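Local atomic coordinates of Tll0287 protein (Thermosynechococcus elongatus, PDB entry 5B82), a protein that binds a covalently attached heme c in a PAS-like domain, and probably serves in redox sensing or signalling. Residues P28-K33 with V178-I183; L61-A66 with R150-I155; Q85-A90 with A99-L104; Y165-R168 with L172-M175. All blocks are in the same frame, centred on the assembly; numbering follows the deposited sequence. Where two conformers were deposited one is given.

Interaction 1 of 4, residues P28-K33 with V178-I183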
# COMPACT_ATOMS: atom_id res chain seq x y z
N PRO A 28 -16.74 -18.21 -1.15
CA PRO A 28 -16.84 -17.29 -2.29
C PRO A 28 -17.07 -15.82 -1.93
O PRO A 28 -16.34 -14.90 -2.38
CB PRO A 28 -18.04 -17.84 -3.05
CG PRO A 28 -17.94 -19.31 -2.83
CD PRO A 28 -17.43 -19.49 -1.42
N GLU A 29 -18.11 -15.60 -1.13
CA GLU A 29 -18.47 -14.25 -0.72
C GLU A 29 -17.30 -13.57 -0.02
O GLU A 29 -17.03 -12.40 -0.25
CB GLU A 29 -19.72 -14.27 0.17
CG GLU A 29 -20.27 -12.89 0.47
CD GLU A 29 -21.51 -12.93 1.34
OE1 GLU A 29 -22.49 -13.59 0.95
OE2 GLU A 29 -21.50 -12.29 2.41
N GLU A 30 -16.58 -14.32 0.81
CA GLU A 30 -15.44 -13.75 1.52
C GLU A 30 -14.28 -13.33 0.61
O GLU A 30 -13.67 -12.27 0.81
CB GLU A 30 -14.94 -14.72 2.60
CG GLU A 30 -13.84 -14.15 3.45
CD GLU A 30 -13.58 -14.96 4.71
OE1 GLU A 30 -13.88 -16.17 4.70
OE2 GLU A 30 -13.08 -14.38 5.70
N LEU A 31 -13.97 -14.17 -0.37
CA LEU A 31 -12.93 -13.83 -1.33
C LEU A 31 -13.30 -12.53 -2.07
O LEU A 31 -12.47 -11.58 -2.19
CB LEU A 31 -12.75 -14.97 -2.33
CG LEU A 31 -12.33 -16.30 -1.66
CD1 LEU A 31 -12.46 -17.45 -2.64
CD2 LEU A 31 -10.91 -16.19 -1.16
N GLY A 32 -14.55 -12.47 -2.53
CA GLY A 32 -15.00 -11.26 -3.22
C GLY A 32 -14.95 -10.02 -2.34
O GLY A 32 -14.57 -8.92 -2.78
N LYS A 33 -15.36 -10.19 -1.08
CA LYS A 33 -15.31 -9.12 -0.08
C LYS A 33 -13.89 -8.60 0.11
O LYS A 33 -13.68 -7.39 0.25
CB LYS A 33 -15.89 -9.61 1.26
CG LYS A 33 -15.83 -8.56 2.34
CD LYS A 33 -16.69 -8.88 3.55
CE LYS A 33 -16.84 -7.64 4.42
NZ LYS A 33 -17.70 -7.85 5.61
N VAL A 178 -3.34 -9.28 1.96
CA VAL A 178 -4.36 -9.77 2.88
C VAL A 178 -4.22 -11.26 3.09
O VAL A 178 -3.95 -12.00 2.15
CB VAL A 178 -5.77 -9.49 2.33
CG1 VAL A 178 -6.83 -10.05 3.27
CG2 VAL A 178 -5.97 -8.00 2.09
N THR A 179 -4.40 -11.71 4.33
CA THR A 179 -4.44 -13.14 4.61
C THR A 179 -5.75 -13.53 5.28
O THR A 179 -6.15 -12.94 6.28
CB THR A 179 -3.27 -13.58 5.50
OG1 THR A 179 -2.04 -13.43 4.79
CG2 THR A 179 -3.42 -15.06 5.90
N ILE A 180 -6.42 -14.53 4.71
CA ILE A 180 -7.52 -15.20 5.41
C ILE A 180 -6.93 -16.46 6.04
O ILE A 180 -6.70 -17.45 5.36
CB ILE A 180 -8.67 -15.58 4.47
CG1 ILE A 180 -9.08 -14.40 3.58
CG2 ILE A 180 -9.85 -16.11 5.29
CD1 ILE A 180 -10.13 -14.77 2.55
N PRO A 181 -6.69 -16.42 7.35
CA PRO A 181 -5.96 -17.50 8.03
C PRO A 181 -6.63 -18.87 7.88
O PRO A 181 -7.85 -18.94 7.80
CB PRO A 181 -5.97 -17.07 9.50
CG PRO A 181 -7.08 -16.11 9.61
CD PRO A 181 -7.16 -15.39 8.29
N GLN A 182 -5.83 -19.92 7.81
CA GLN A 182 -6.32 -21.29 7.75
C GLN A 182 -7.18 -21.64 8.97
O GLN A 182 -8.25 -22.23 8.84
CB GLN A 182 -5.13 -22.26 7.66
CG GLN A 182 -5.49 -23.72 7.50
CD GLN A 182 -5.53 -24.18 6.04
OE1 GLN A 182 -6.58 -24.54 5.53
NE2 GLN A 182 -4.36 -24.20 5.39
N ILE A 183 -6.70 -21.28 10.17
CA ILE A 183 -7.47 -21.47 11.39
C ILE A 183 -8.14 -20.17 11.86
O ILE A 183 -7.46 -19.18 12.12
CB ILE A 183 -6.59 -21.99 12.55
CG1 ILE A 183 -5.80 -23.23 12.11
CG2 ILE A 183 -7.45 -22.31 13.76
CD1 ILE A 183 -6.66 -24.31 11.52
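E30, on the first turn of helix 28-49, reaches across to I180 near the end of strand 172-181, and the two side chains meet head-on. The glutamate leaves the helix with CG anti to the backbone N (chi1 -175°) and stays extended beyond it. From CB outward, CG is the first atom to touch, 3.9 Å from I180 CD1. CD faces both ends of the isoleucine, CG2 and CD1, and at the tip OE2 comes to 3.7 Å from I180 CG2. That oxygen is not left to a methyl group alone, because it accepts a hydrogen bond from W84 NE1. L31 adds a second, thinner touch: its side chain runs at about a right angle to that of I180, and CD2 stops 4.0 Å from I180 CD1. With alanine at E30, the indole N-H of W84 is likely to lose this acceptor, and I180 the carboxylate over its CG2. The contact is plain packing far from the heme. It lays the start of helix 28-49 against the sheet, where I180 also touches V34 of the same helix and W84, just ahead of strand 85-89, while its backbone pairs with V129 of strand 128-136.

Interaction 2 of 4, residues L61-A66 with R150-I155; sequences LDTFKA and RRPAFI. With HEC (heme c), chain B.
T63 and P152 bring the backbones of 61-66 and 150-155 closest, with their CA atoms 6.4 Å apart, where a short 3-10 segment (61-64) meets the loop leading into helix 153-158. In this PAS-like heme domain the two segments meet at the surface, beside pyrroles C and D of the porphyrin, C carrying a thioether link. No hydrogen bond crosses between them; the contact is made by a threonine-proline pair and an aromatic pair. T63 CB sits 3.6 Å from P152 CG, and OG1 lies against the same side of the proline ring. A chi1 of 61° places that hydroxyl between the backbone N and the carbonyl carbon, and its hydrogen bond goes to T60 O rather than across the contact. Further out, F64 and F154 form a T-shaped pair: the edge of F64 is directed at the face of F154, with centroids 5.4 Å apart and planes at 68°. F64 CE1 stands over that face toward its rim, 4.0 Å from F154 CD1. Behind this outer layer both segments border the heme. P152 packs close to C144, one of the two cysteines bonded to it, and I155 CD1 approaches the HEC methyl CMD at 3.7 Å. From the other segment, two backbone oxygens close on the terminal carbon of a thioether substituent: T63 O lies 3.4 Å and K65 O 3.3 Å from HEC CBC.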
# COMPACT_ATOMS: atom_id res chain seq x y z
N LEU A 61 1.19 24.16 1.51
CA LEU A 61 0.46 23.79 2.73
C LEU A 61 -0.35 22.51 2.54
O LEU A 61 -0.48 21.70 3.47
CB LEU A 61 -0.45 24.94 3.18
CG LEU A 61 0.26 26.11 3.85
CD1 LEU A 61 -0.69 27.28 4.05
CD2 LEU A 61 0.86 25.68 5.17
N ASP A 62 -0.87 22.33 1.34
CA ASP A 62 -1.67 21.15 1.01
C ASP A 62 -0.96 19.83 1.30
O ASP A 62 -1.61 18.81 1.52
CB ASP A 62 -2.12 21.18 -0.45
CG ASP A 62 -3.09 22.30 -0.73
OD1 ASP A 62 -3.78 22.75 0.22
OD2 ASP A 62 -3.18 22.73 -1.90
N THR A 63 0.37 19.85 1.32
CA THR A 63 1.11 18.61 1.58
C THR A 63 1.00 18.14 3.04
O THR A 63 1.31 16.99 3.33
CB THR A 63 2.59 18.71 1.18
OG1 THR A 63 3.24 19.74 1.93
CG2 THR A 63 2.72 19.01 -0.30
N PHE A 64 0.55 19.02 3.94
CA PHE A 64 0.30 18.61 5.32
C PHE A 64 -1.02 17.85 5.46
O PHE A 64 -1.41 17.47 6.56
CB PHE A 64 0.28 19.81 6.26
CG PHE A 64 1.61 20.49 6.39
CD1 PHE A 64 2.60 19.94 7.18
CD2 PHE A 64 1.87 21.67 5.74
CE1 PHE A 64 3.83 20.55 7.31
CE2 PHE A 64 3.09 22.30 5.86
CZ PHE A 64 4.08 21.73 6.65
N LYS A 65 -1.70 17.65 4.34
CA LYS A 65 -2.93 16.87 4.29
C LYS A 65 -2.65 15.40 4.54
O LYS A 65 -1.66 14.86 4.05
CB LYS A 65 -3.58 17.05 2.92
CG LYS A 65 -4.80 16.20 2.62
CD LYS A 65 -5.23 16.38 1.16
CE LYS A 65 -6.55 15.66 0.86
NZ LYS A 65 -6.95 15.80 -0.57
N ALA A 66 -3.52 14.75 5.31
CA ALA A 66 -3.41 13.32 5.54
C ALA A 66 -3.84 12.57 4.29
O ALA A 66 -4.94 12.78 3.77
CB ALA A 66 -4.25 12.89 6.73
N ARG A 150 12.48 17.11 -1.82
CA ARG A 150 11.22 17.84 -1.87
C ARG A 150 10.12 17.25 -0.99
O ARG A 150 8.94 17.51 -1.19
CB ARG A 150 10.73 17.99 -3.31
CG ARG A 150 10.92 19.39 -3.87
CD ARG A 150 11.93 19.44 -5.01
NE ARG A 150 11.43 18.80 -6.22
CZ ARG A 150 12.04 18.84 -7.40
NH1 ARG A 150 13.20 19.49 -7.53
NH2 ARG A 150 11.51 18.23 -8.45
N ARG A 151 10.53 16.45 -0.00
CA ARG A 151 9.58 15.87 0.94
C ARG A 151 9.12 16.91 1.95
O ARG A 151 9.93 17.67 2.49
CB ARG A 151 10.21 14.68 1.67
CG ARG A 151 10.57 13.50 0.79
CD ARG A 151 11.32 12.44 1.59
NE ARG A 151 12.61 12.93 2.06
CZ ARG A 151 13.27 12.43 3.09
NH1 ARG A 151 12.76 11.42 3.78
NH2 ARG A 151 14.45 12.93 3.45
N PRO A 152 7.80 16.96 2.21
CA PRO A 152 7.21 17.87 3.19
C PRO A 152 7.88 17.75 4.57
O PRO A 152 8.26 16.65 4.96
CB PRO A 152 5.75 17.41 3.26
CG PRO A 152 5.50 16.79 1.93
CD PRO A 152 6.79 16.13 1.54
N ALA A 153 7.99 18.87 5.27
CA ALA A 153 8.80 18.99 6.49
C ALA A 153 8.65 17.85 7.51
O ALA A 153 9.65 17.24 7.91
CB ALA A 153 8.56 20.34 7.16
N PHE A 154 7.42 17.58 7.93
CA PHE A 154 7.18 16.63 9.01
C PHE A 154 7.59 15.19 8.69
O PHE A 154 7.83 14.40 9.60
CB PHE A 154 5.71 16.65 9.45
CG PHE A 154 5.32 17.87 10.24
CD1 PHE A 154 3.99 18.12 10.54
CD2 PHE A 154 6.28 18.77 10.68
CE1 PHE A 154 3.62 19.24 11.27
CE2 PHE A 154 5.92 19.89 11.40
CZ PHE A 154 4.59 20.13 11.70
N ILE A 155 7.68 14.86 7.40
CA ILE A 155 7.99 13.50 6.97
C ILE A 155 9.29 12.96 7.58
O ILE A 155 9.31 11.89 8.18
CB ILE A 155 8.08 13.38 5.43
CG1 ILE A 155 6.75 13.75 4.78
CG2 ILE A 155 8.49 11.97 5.03
CD1 ILE A 155 5.67 12.70 4.96
FE HEC B . 1.94 7.72 0.52
CHA HEC B . 2.88 5.62 3.02
CHB HEC B . 1.62 4.95 -1.60
CHC HEC B . 0.77 9.70 -1.97
CHD HEC B . 2.65 10.48 2.44
NA HEC B . 2.26 5.67 0.66
C1A HEC B . 2.52 5.02 1.85
C2A HEC B . 2.36 3.59 1.63
C3A HEC B . 2.01 3.42 0.35
C4A HEC B . 1.94 4.72 -0.28
CMA HEC B . 1.73 2.10 -0.38
CAA HEC B . 2.55 2.48 2.69
CBA HEC B . 3.90 1.79 2.57
CGA HEC B . 4.97 2.61 3.25
O1A HEC B . 5.90 3.08 2.55
O2A HEC B . 4.87 2.83 4.49
NB HEC B . 1.34 7.37 -1.41
C1B HEC B . 1.22 6.17 -2.08
C2B HEC B . 0.61 6.42 -3.37
C3B HEC B . 0.38 7.73 -3.47
C4B HEC B . 0.82 8.36 -2.24
CMB HEC B . 0.32 5.34 -4.45
CAB HEC B . -0.26 8.46 -4.68
CBB HEC B . -1.74 8.05 -4.85
NC HEC B . 1.78 9.72 0.27
C1C HEC B . 1.21 10.33 -0.82
C2C HEC B . 1.01 11.73 -0.50
C3C HEC B . 1.65 11.97 0.66
C4C HEC B . 2.06 10.69 1.21
CMC HEC B . 0.58 12.78 -1.55
CAC HEC B . 1.83 13.34 1.37
CBC HEC B . 0.52 14.09 1.70
ND HEC B . 2.71 8.02 2.39
C1D HEC B . 2.78 9.25 3.04
C2D HEC B . 3.02 9.02 4.45
C3D HEC B . 3.10 7.50 4.61
C4D HEC B . 2.90 6.97 3.29
CMD HEC B . 3.18 10.07 5.57
CAD HEC B . 3.32 6.69 5.91
CBD HEC B . 1.92 6.46 6.46
CGD HEC B . 1.94 5.51 7.64
O1D HEC B . 2.55 5.84 8.68
O2D HEC B . 1.34 4.42 7.52

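Interaction 3 of 4, residues Q85-A90 with A99-L104. With HEC (heme c), chain B.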
# COMPACT_ATOMS: atom_id res chain seq x y z
N GLN A 85 -5.64 -10.64 8.20
CA GLN A 85 -4.48 -9.79 8.34
C GLN A 85 -4.48 -8.92 7.09
O GLN A 85 -4.64 -9.44 5.99
CB GLN A 85 -3.21 -10.62 8.39
CG GLN A 85 -3.10 -11.47 9.64
CD GLN A 85 -2.41 -12.78 9.39
OE1 GLN A 85 -1.27 -12.82 8.92
NE2 GLN A 85 -3.11 -13.88 9.68
N VAL A 86 -4.32 -7.61 7.26
CA VAL A 86 -4.29 -6.68 6.12
C VAL A 86 -3.13 -5.73 6.35
O VAL A 86 -3.01 -5.15 7.43
CB VAL A 86 -5.59 -5.85 6.02
CG1 VAL A 86 -5.52 -4.87 4.82
CG2 VAL A 86 -6.79 -6.77 5.92
N ARG A 87 -2.29 -5.56 5.34
CA ARG A 87 -1.08 -4.77 5.50
C ARG A 87 -0.52 -4.27 4.17
O ARG A 87 -0.47 -5.02 3.18
CB ARG A 87 -0.01 -5.62 6.19
CG ARG A 87 1.21 -4.84 6.65
CD ARG A 87 2.10 -5.72 7.53
NE ARG A 87 2.81 -6.74 6.76
CZ ARG A 87 4.06 -6.62 6.35
NH1 ARG A 87 4.76 -5.52 6.63
NH2 ARG A 87 4.63 -7.60 5.66
N GLN A 88 -0.09 -3.02 4.15
CA GLN A 88 0.65 -2.51 3.00
C GLN A 88 2.08 -2.97 3.13
O GLN A 88 2.64 -3.03 4.23
CB GLN A 88 0.61 -0.98 2.98
CG GLN A 88 -0.78 -0.42 2.75
CD GLN A 88 -0.85 1.06 3.06
OE1 GLN A 88 -0.79 1.90 2.16
NE2 GLN A 88 -0.95 1.39 4.34
N VAL A 89 2.67 -3.34 2.00
CA VAL A 89 4.05 -3.81 1.98
C VAL A 89 4.79 -3.16 0.83
O VAL A 89 4.30 -3.15 -0.29
CB VAL A 89 4.11 -5.33 1.78
CG1 VAL A 89 5.55 -5.82 1.86
CG2 VAL A 89 3.22 -6.05 2.81
N ALA A 90 5.97 -2.62 1.11
CA ALA A 90 6.79 -2.01 0.07
C ALA A 90 8.27 -2.21 0.34
O ALA A 90 8.71 -2.18 1.49
CB ALA A 90 6.47 -0.52 -0.06
N ALA A 99 7.45 -3.06 5.92
CA ALA A 99 8.58 -3.73 5.27
C ALA A 99 8.17 -5.13 4.81
O ALA A 99 7.24 -5.73 5.36
CB ALA A 99 9.78 -3.81 6.21
N PRO A 100 8.86 -5.66 3.80
CA PRO A 100 8.63 -7.08 3.50
C PRO A 100 9.11 -7.91 4.69
O PRO A 100 10.10 -7.54 5.31
CB PRO A 100 9.53 -7.31 2.28
CG PRO A 100 9.66 -5.94 1.64
CD PRO A 100 9.75 -5.02 2.82
N ARG A 101 8.39 -8.97 5.02
CA ARG A 101 8.74 -9.78 6.20
C ARG A 101 9.03 -11.23 5.86
O ARG A 101 9.81 -11.89 6.55
CB ARG A 101 7.61 -9.74 7.22
CG ARG A 101 7.42 -8.39 7.86
CD ARG A 101 6.22 -8.38 8.77
NE ARG A 101 6.07 -7.08 9.41
CZ ARG A 101 4.94 -6.65 9.95
NH1 ARG A 101 3.86 -7.40 9.91
NH2 ARG A 101 4.90 -5.45 10.51
N THR A 102 8.40 -11.73 4.80
CA THR A 102 8.49 -13.14 4.46
C THR A 102 8.93 -13.34 3.01
O THR A 102 8.90 -12.40 2.21
CB THR A 102 7.14 -13.84 4.62
OG1 THR A 102 6.16 -13.18 3.82
CG2 THR A 102 6.69 -13.83 6.08
N ALA A 103 9.32 -14.58 2.70
CA ALA A 103 9.65 -14.97 1.34
C ALA A 103 8.46 -14.75 0.42
O ALA A 103 8.62 -14.45 -0.76
CB ALA A 103 10.08 -16.43 1.29
N LEU A 104 7.25 -14.89 0.96
CA LEU A 104 6.06 -14.65 0.16
C LEU A 104 5.90 -13.18 -0.20
O LEU A 104 5.49 -12.85 -1.32
CB LEU A 104 4.81 -15.15 0.88
CG LEU A 104 3.50 -14.94 0.12
CD1 LEU A 104 3.56 -15.49 -1.30
CD2 LEU A 104 2.35 -15.56 0.89
FE HEC B . 1.94 7.72 0.52
CHA HEC B . 2.88 5.62 3.02
CHB HEC B . 1.62 4.95 -1.60
CHC HEC B . 0.77 9.70 -1.97
CHD HEC B . 2.65 10.48 2.44
NA HEC B . 2.26 5.67 0.66
C1A HEC B . 2.52 5.02 1.85
C2A HEC B . 2.36 3.59 1.63
C3A HEC B . 2.01 3.42 0.35
C4A HEC B . 1.94 4.72 -0.28
CMA HEC B . 1.73 2.10 -0.38
CAA HEC B . 2.55 2.48 2.69
CBA HEC B . 3.90 1.79 2.57
CGA HEC B . 4.97 2.61 3.25
O1A HEC B . 5.90 3.08 2.55
O2A HEC B . 4.87 2.83 4.49
NB HEC B . 1.34 7.37 -1.41
C1B HEC B . 1.22 6.17 -2.08
C2B HEC B . 0.61 6.42 -3.37
C3B HEC B . 0.38 7.73 -3.47
C4B HEC B . 0.82 8.36 -2.24
CMB HEC B . 0.32 5.34 -4.45
CAB HEC B . -0.26 8.46 -4.68
CBB HEC B . -1.74 8.05 -4.85
NC HEC B . 1.78 9.72 0.27
C1C HEC B . 1.21 10.33 -0.82
C2C HEC B . 1.01 11.73 -0.50
C3C HEC B . 1.65 11.97 0.66
C4C HEC B . 2.06 10.69 1.21
CMC HEC B . 0.58 12.78 -1.55
CAC HEC B . 1.83 13.34 1.37
CBC HEC B . 0.52 14.09 1.70
ND HEC B . 2.71 8.02 2.39
C1D HEC B . 2.78 9.25 3.04
C2D HEC B . 3.02 9.02 4.45
C3D HEC B . 3.10 7.50 4.61
C4D HEC B . 2.90 6.97 3.29
CMD HEC B . 3.18 10.07 5.57
CAD HEC B . 3.32 6.69 5.91
CBD HEC B . 1.92 6.46 6.46
CGD HEC B . 1.94 5.51 7.64
O1D HEC B . 2.55 5.84 8.68
O2D HEC B . 1.34 4.42 7.52
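R87, reaching out from strand 85-89, grips the carbonyl of A99 end-on with both terminal nitrogens. The stronger bond, NH1 to A99 O, is 2.8 Å long and fairly straight at 160°; the second, NH2 to A99 O at 3.2 Å, is more bent. The oxygen lies in the guanidinium plane, so one acceptor takes two donors. The two terminal nitrogens have further partners: NH1 donates to N97 O, and NH2 makes a salt bridge with D105 OD2, which accepts from the backbone N of R101. R101 NH2 makes a weak hydrogen bond to N97 OD1, and T102 is the N-cap of helix 103-114, its OG1 accepting from D105 N. CG of R87 lies anti to the backbone N (chi1 -169°), and a bend at chi3 stacks the guanidinium flat against that of R101, planes at 4° and centres 3.7 Å apart. R101 covers one face of R87, while V89 CG2 lies over the opposite face. Cutting R87 back to a methionine would probably leave A99 O and D105 without these donors and R101 without the flat group it rests on. Next along, V89 CG1 packs 3.7 Å from P100 CA. On the heme side, Q88 OE1 comes to 3.4 Å from HEC CAA and accepts a hydrogen bond from R45 NH2. Like-charged groups this close would probably be unfavourable without partners; the in-plane carbonyl of A99 and the carboxylate of D105 are likely to offset that, holding the R87 guanidinium flat for stacking and tying strand 85-89 to the start of helix 103-114.

Interaction 4 of 4, residues Y165-R168 with L172-M175. With HEC (heme c), chain B.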
# COMPACT_ATOMS: atom_id res chain seq x y z
N TYR A 165 10.84 7.37 -1.42
CA TYR A 165 11.02 8.52 -2.30
C TYR A 165 11.75 8.11 -3.56
O TYR A 165 12.20 6.97 -3.69
CB TYR A 165 11.80 9.64 -1.59
CG TYR A 165 13.12 9.20 -0.99
CD1 TYR A 165 13.22 8.92 0.37
CD2 TYR A 165 14.26 9.06 -1.77
CE1 TYR A 165 14.42 8.51 0.93
CE2 TYR A 165 15.46 8.65 -1.22
CZ TYR A 165 15.54 8.38 0.13
OH TYR A 165 16.73 7.97 0.69
N GLY A 166 11.87 9.05 -4.49
CA GLY A 166 12.59 8.82 -5.73
C GLY A 166 11.80 8.04 -6.76
O GLY A 166 12.37 7.50 -7.70
N PHE A 167 10.49 7.96 -6.58
CA PHE A 167 9.63 7.29 -7.55
C PHE A 167 9.36 8.14 -8.78
O PHE A 167 9.46 9.37 -8.74
CB PHE A 167 8.30 6.90 -6.92
CG PHE A 167 8.42 5.86 -5.85
CD1 PHE A 167 8.47 4.52 -6.18
CD2 PHE A 167 8.44 6.22 -4.52
CE1 PHE A 167 8.57 3.56 -5.19
CE2 PHE A 167 8.53 5.26 -3.53
CZ PHE A 167 8.59 3.93 -3.87
N ARG A 168 8.99 7.49 -9.88
CA ARG A 168 8.49 8.17 -11.07
C ARG A 168 7.11 7.64 -11.38
O ARG A 168 6.74 6.56 -10.92
CB ARG A 168 9.41 7.94 -12.27
CG ARG A 168 10.79 8.56 -12.13
CD ARG A 168 11.30 9.07 -13.48
NE ARG A 168 10.89 8.24 -14.61
CZ ARG A 168 11.40 7.04 -14.89
NH1 ARG A 168 12.34 6.51 -14.11
NH2 ARG A 168 10.96 6.37 -15.94
N LEU A 172 6.42 0.74 -9.64
CA LEU A 172 5.77 -0.10 -8.63
C LEU A 172 6.04 0.46 -7.24
O LEU A 172 7.19 0.49 -6.79
CB LEU A 172 6.27 -1.54 -8.73
CG LEU A 172 5.78 -2.48 -7.63
CD1 LEU A 172 4.26 -2.67 -7.73
CD2 LEU A 172 6.51 -3.80 -7.72
N ARG A 173 4.98 0.91 -6.56
CA ARG A 173 5.10 1.53 -5.25
C ARG A 173 5.22 0.50 -4.12
O ARG A 173 5.97 0.70 -3.16
CB ARG A 173 3.88 2.42 -4.99
CG ARG A 173 3.81 2.96 -3.57
CD ARG A 173 4.86 4.05 -3.33
NE ARG A 173 4.79 4.53 -1.95
CZ ARG A 173 5.44 3.99 -0.92
NH1 ARG A 173 6.24 2.95 -1.12
NH2 ARG A 173 5.30 4.50 0.29
N GLY A 174 4.47 -0.58 -4.26
CA GLY A 174 4.34 -1.60 -3.24
C GLY A 174 3.08 -2.38 -3.54
O GLY A 174 2.64 -2.46 -4.70
N MET A 175 2.46 -2.94 -2.51
CA MET A 175 1.27 -3.77 -2.69
C MET A 175 0.43 -3.79 -1.43
O MET A 175 0.93 -3.46 -0.34
CB MET A 175 1.67 -5.19 -3.05
CG MET A 175 2.26 -5.99 -1.88
SD MET A 175 2.93 -7.55 -2.44
CE MET A 175 3.59 -8.19 -0.88
FE HEC B . 1.94 7.72 0.52
CHA HEC B . 2.88 5.62 3.02
CHB HEC B . 1.62 4.95 -1.60
CHC HEC B . 0.77 9.70 -1.97
CHD HEC B . 2.65 10.48 2.44
NA HEC B . 2.26 5.67 0.66
C1A HEC B . 2.52 5.02 1.85
C2A HEC B . 2.36 3.59 1.63
C3A HEC B . 2.01 3.42 0.35
C4A HEC B . 1.94 4.72 -0.28
CMA HEC B . 1.73 2.10 -0.38
CAA HEC B . 2.55 2.48 2.69
CBA HEC B . 3.90 1.79 2.57
CGA HEC B . 4.97 2.61 3.25
O1A HEC B . 5.90 3.08 2.55
O2A HEC B . 4.87 2.83 4.49
NB HEC B . 1.34 7.37 -1.41
C1B HEC B . 1.22 6.17 -2.08
C2B HEC B . 0.61 6.42 -3.37
C3B HEC B . 0.38 7.73 -3.47
C4B HEC B . 0.82 8.36 -2.24
CMB HEC B . 0.32 5.34 -4.45
CAB HEC B . -0.26 8.46 -4.68
CBB HEC B . -1.74 8.05 -4.85
NC HEC B . 1.78 9.72 0.27
C1C HEC B . 1.21 10.33 -0.82
C2C HEC B . 1.01 11.73 -0.50
C3C HEC B . 1.65 11.97 0.66
C4C HEC B . 2.06 10.69 1.21
CMC HEC B . 0.58 12.78 -1.55
CAC HEC B . 1.83 13.34 1.37
CBC HEC B . 0.52 14.09 1.70
ND HEC B . 2.71 8.02 2.39
C1D HEC B . 2.78 9.25 3.04
C2D HEC B . 3.02 9.02 4.45
C3D HEC B . 3.10 7.50 4.61
C4D HEC B . 2.90 6.97 3.29
CMD HEC B . 3.18 10.07 5.57
CAD HEC B . 3.32 6.69 5.91
CBD HEC B . 1.92 6.46 6.46
CGD HEC B . 1.94 5.51 7.64
O1D HEC B . 2.55 5.84 8.68
O2D HEC B . 1.34 4.42 7.52
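F167 lies against R173, whose guanidinium is held between the phenylalanine on one face and the heme on the other. The methylene CD of R173 stands over the F167 ring, 4.0 Å from its centroid and 22° off the ring normal, a CH-pi contact displaced toward the rim. R173 NH1 comes to 3.7 Å from F167 CZ, and the ring and guanidinium planes are inclined by 36°. On the other face lies the A pyrrole of the porphyrin, with R173 NE 3.3 Å from HEC C4A. The polar end is used as well: R173 NH2 donates to the propionate oxygen HEC O1A at 2.7 Å, with an N-H...O angle of 153°, pairing a positive side chain with a group that is probably ionised. NH1 donates to K92 O, so two acceptors on different partners fix how the guanidinium is turned. The chain gets there by a bend at chi2, which folds CG, CD and NE alongside the meso carbon CHB instead of letting them run straight. F167 is positioned in its turn by L172, whose O is 3.7 Å from F167 CE1, by K92 through a cation-pi contact, and by V137. Both F167 and R173 also touch H145, an axial ligand of the heme iron. R173 and G174 form a classic beta bulge opposite I135 of strand 128-136. The contact thus packs the loop after helix 153-158 onto the start of strand 172-181, between strands 85-89 and 128-136, with helix 142-145 alongside.

From the N terminus, helix 28-49 opens interaction 1, which closes only at the end of strand 172-181 and so encloses the other three. Within it, the loop at 61-66 opens interaction 2, closed by 150-155, and interaction 3 is nested inside that loop as a short excursion from strand 85-89 to the start of helix 103-114. Interaction 4 follows interaction 2 in series. None cross. Strand 172-181 serves interactions 1 and 4, at its two ends, and its neighbour 85-89 joins them to interaction 3 through the backbone pairs T179-Q85 and M175-V89. Interactions 2, 3 and 4 all touch the heme; interaction 1 lies across the chain's centre from interaction 2.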